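Local coordinates for galactose-binding-like protein (Bacteroides thetaiotaomicron, PDB 7M1B) that probably binds galactose-type sugars as a SusE-like protein of a gut Bacteroides, perhaps with some capacity to degrade glycans, at residues Pro255-Phe260 against Tyr354-Ile359. Numbering follows the deposited sequence.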
loop_
_atom_site.group_PDB
_atom_site.type_symbol
_atom_site.label_atom_id
_atom_site.label_comp_id
_atom_site.label_asym_id
_atom_site.label_seq_id
_atom_site.Cartn_x
_atom_site.Cartn_y
_atom_site.Cartn_z
ATOM N N PRO A 255 -0.861 -13.051 13.814
ATOM C CA PRO A 255 -0.861 -11.619 13.489
ATOM C C PRO A 255 -1.846 -10.826 14.344
ATOM O O PRO A 255 -2.862 -11.336 14.889
ATOM C CB PRO A 255 -1.344 -11.622 12.015
ATOM C CG PRO A 255 -2.273 -12.831 11.926
ATOM C CD PRO A 255 -1.572 -13.871 12.798
ATOM N N VAL A 256 -1.471 -9.576 14.587
ATOM C CA VAL A 256 -2.346 -8.642 15.289
ATOM C C VAL A 256 -2.560 -7.432 14.392
ATOM O O VAL A 256 -1.844 -7.286 13.420
ATOM C CB VAL A 256 -1.714 -8.202 16.617
ATOM C CG1 VAL A 256 -1.511 -9.404 17.574
ATOM C CG2 VAL A 256 -0.397 -7.425 16.427
ATOM N N TRP A 257 -3.471 -6.506 14.751
ATOM C CA TRP A 257 -3.726 -5.420 13.801
ATOM C C TRP A 257 -4.239 -4.186 14.586
ATOM O O TRP A 257 -4.906 -4.300 15.642
ATOM C CB TRP A 257 -4.754 -5.857 12.713
ATOM C CG TRP A 257 -5.975 -6.541 13.273
ATOM C CD1 TRP A 257 -7.131 -5.975 13.736
ATOM C CD2 TRP A 257 -6.151 -7.957 13.358
ATOM N NE1 TRP A 257 -8.015 -6.938 14.186
ATOM C CE2 TRP A 257 -7.444 -8.177 13.916
ATOM C CE3 TRP A 257 -5.323 -9.059 13.032
ATOM C CZ2 TRP A 257 -7.932 -9.471 14.181
ATOM C CZ3 TRP A 257 -5.825 -10.338 13.286
ATOM C CH2 TRP A 257 -7.122 -10.541 13.825
ATOM N N PHE A 258 -4.078 -3.025 13.959
ATOM C CA PHE A 258 -4.725 -1.805 14.403
ATOM C C PHE A 258 -5.360 -1.117 13.194
ATOM O O PHE A 258 -5.060 -1.457 12.051
ATOM C CB PHE A 258 -3.818 -0.837 15.186
ATOM C CG PHE A 258 -2.598 -0.355 14.420
ATOM C CD1 PHE A 258 -2.719 0.497 13.356
ATOM C CD2 PHE A 258 -1.319 -0.772 14.753
ATOM C CE1 PHE A 258 -1.602 0.941 12.653
ATOM C CE2 PHE A 258 -0.198 -0.321 14.077
ATOM C CZ PHE A 258 -0.335 0.519 12.999
ATOM N N THR A 259 -6.305 -0.209 13.499
ATOM C CA THR A 259 -7.207 0.381 12.513
ATOM C C THR A 259 -7.236 1.884 12.668
ATOM O O THR A 259 -7.384 2.399 13.790
ATOM C CB THR A 259 -8.677 -0.118 12.633
ATOM O OG1 THR A 259 -8.647 -1.548 12.771
ATOM C CG2 THR A 259 -9.524 0.315 11.465
ATOM N N PHE A 260 -7.121 2.597 11.520
ATOM C CA PHE A 260 -7.313 4.042 11.638
ATOM C C PHE A 260 -8.125 4.553 10.434
ATOM O O PHE A 260 -8.376 3.809 9.476
ATOM C CB PHE A 260 -5.980 4.811 11.711
ATOM C CG PHE A 260 -4.973 4.577 10.623
ATOM C CD1 PHE A 260 -5.029 5.375 9.493
ATOM C CD2 PHE A 260 -4.029 3.554 10.706
ATOM C CE1 PHE A 260 -4.033 5.226 8.514
ATOM C CE2 PHE A 260 -3.068 3.392 9.713
ATOM C CZ PHE A 260 -3.060 4.235 8.608
ATOM N N TYR A 354 -10.601 3.696 5.285
ATOM C CA TYR A 354 -10.196 3.056 6.515
ATOM C C TYR A 354 -9.028 2.145 6.257
ATOM O O TYR A 354 -9.042 1.415 5.263
ATOM C CB TYR A 354 -11.372 2.366 7.214
ATOM C CG TYR A 354 -12.562 3.250 7.438
ATOM C CD1 TYR A 354 -12.607 4.131 8.547
ATOM C CD2 TYR A 354 -13.540 3.404 6.457
ATOM C CE1 TYR A 354 -13.678 5.004 8.728
ATOM C CE2 TYR A 354 -14.560 4.352 6.568
ATOM C CZ TYR A 354 -14.604 5.173 7.693
ATOM O OH TYR A 354 -15.648 6.058 7.859
ATOM N N ILE A 355 -8.058 2.103 7.174
ATOM C CA ILE A 355 -6.811 1.372 6.951
ATOM C C ILE A 355 -6.536 0.461 8.140
ATOM O O ILE A 355 -6.625 0.897 9.268
ATOM C CB ILE A 355 -5.606 2.336 6.697
ATOM C CG1 ILE A 355 -5.811 3.310 5.521
ATOM C CG2 ILE A 355 -4.303 1.597 6.567
ATOM C CD1 ILE A 355 -5.923 2.559 4.208
ATOM N N ARG A 356 -6.046 -0.754 7.855
ATOM C CA ARG A 356 -5.506 -1.608 8.907
ATOM C C ARG A 356 -4.069 -1.991 8.585
ATOM O O ARG A 356 -3.723 -2.280 7.409
ATOM C CB ARG A 356 -6.325 -2.887 9.032
ATOM C CG ARG A 356 -7.527 -2.744 9.954
ATOM C CD ARG A 356 -8.393 -3.971 9.981
ATOM N NE ARG A 356 -9.105 -3.926 11.258
ATOM C CZ ARG A 356 -9.843 -4.923 11.727
ATOM N NH1 ARG A 356 -10.147 -5.981 10.917
ATOM N NH2 ARG A 356 -10.391 -4.909 12.911
ATOM N N PHE A 357 -3.238 -2.039 9.640
ATOM C CA PHE A 357 -1.942 -2.694 9.574
ATOM C C PHE A 357 -2.062 -4.020 10.302
ATOM O O PHE A 357 -2.407 -4.079 11.459
ATOM C CB PHE A 357 -0.878 -1.819 10.258
ATOM C CG PHE A 357 -0.284 -0.774 9.352
ATOM C CD1 PHE A 357 -1.116 0.099 8.675
ATOM C CD2 PHE A 357 1.079 -0.546 9.315
ATOM C CE1 PHE A 357 -0.578 1.062 7.810
ATOM C CE2 PHE A 357 1.642 0.384 8.434
ATOM C CZ PHE A 357 0.794 1.215 7.724
ATOM N N LYS A 358 -1.921 -5.119 9.502
ATOM C CA LYS A 358 -1.913 -6.456 10.056
ATOM C C LYS A 358 -0.458 -6.846 10.247
ATOM O O LYS A 358 0.280 -7.086 9.266
ATOM C CB LYS A 358 -2.617 -7.413 9.079
ATOM C CG LYS A 358 -2.752 -8.841 9.619
ATOM C CD LYS A 358 -3.458 -9.770 8.556
ATOM C CE LYS A 358 -4.080 -11.124 9.198
ATOM N NZ LYS A 358 -4.922 -11.906 8.166
ATOM N N ILE A 359 -0.036 -6.869 11.515
ATOM C CA ILE A 359 1.379 -7.051 11.816
ATOM C C ILE A 359 1.628 -8.562 11.884
ATOM O O ILE A 359 1.013 -9.236 12.727
ATOM C CB ILE A 359 1.771 -6.347 13.133
ATOM C CG1 ILE A 359 1.359 -4.863 13.183
ATOM C CG2 ILE A 359 3.282 -6.546 13.391
ATOM C CD1 ILE A 359 1.939 -4.077 12.045
#
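Val256, Phe258 and Phe260 pair with Ile359, Phe357 and Ile355 as the hydrogen-bonded positions of two antiparallel strands, each pair exchanging two backbone N-H...O bonds. The shortest runs from Ile359 N to Val256 O, 2.7 Å. Between them, Trp257 faces Lys358 and Thr259 faces Arg356 at non-hydrogen-bonded positions.

The side-chain hydrogen bond lies on the face that carries Trp257 and Thr259. Arg356, extended from CG to NE, sends NE to Thr259 OG1 at 2.9 Å, nearly straight (172°) and in the guanidinium plane. Over one guanidinium face stands Trp257 CD1, 3.5 Å from Arg356 CZ, with the indole and guanidinium planes 50° apart. Asp218 ties the group down further, taking a salt bridge from Arg356 NH2 and hydrogen-bonding Thr259 OG1, while Trp257 NE1 bonds Asn217. A leucine in place of Arg356 would probably leave Asp218 without its charged mate and Thr259 OG1 without the NE donor.

On the other face the contacts are apolar. Phe260, with CG between backbone N and carbonyl carbon (chi1 54°), lays its ring alongside Ile355, whose CB sits 3.9 Å from the ring centroid in a CH-pi contact. Phe357 CB sits over one face of the Phe258 ring, toward its rim, 4.0 Å from the centroid; the two rings are nearly parallel but slid apart.

Strand 352-362 runs antiparallel between strands 256-274 and 292-297 in the sheet, part of the galactose-binding-like beta-sandwich. Trp307 makes cation-pi contacts with Arg356 and Lys358 and meets the Trp257 ring edge-to-face, while Leu374 of strand 370-380 packs against Phe260 and Phe357.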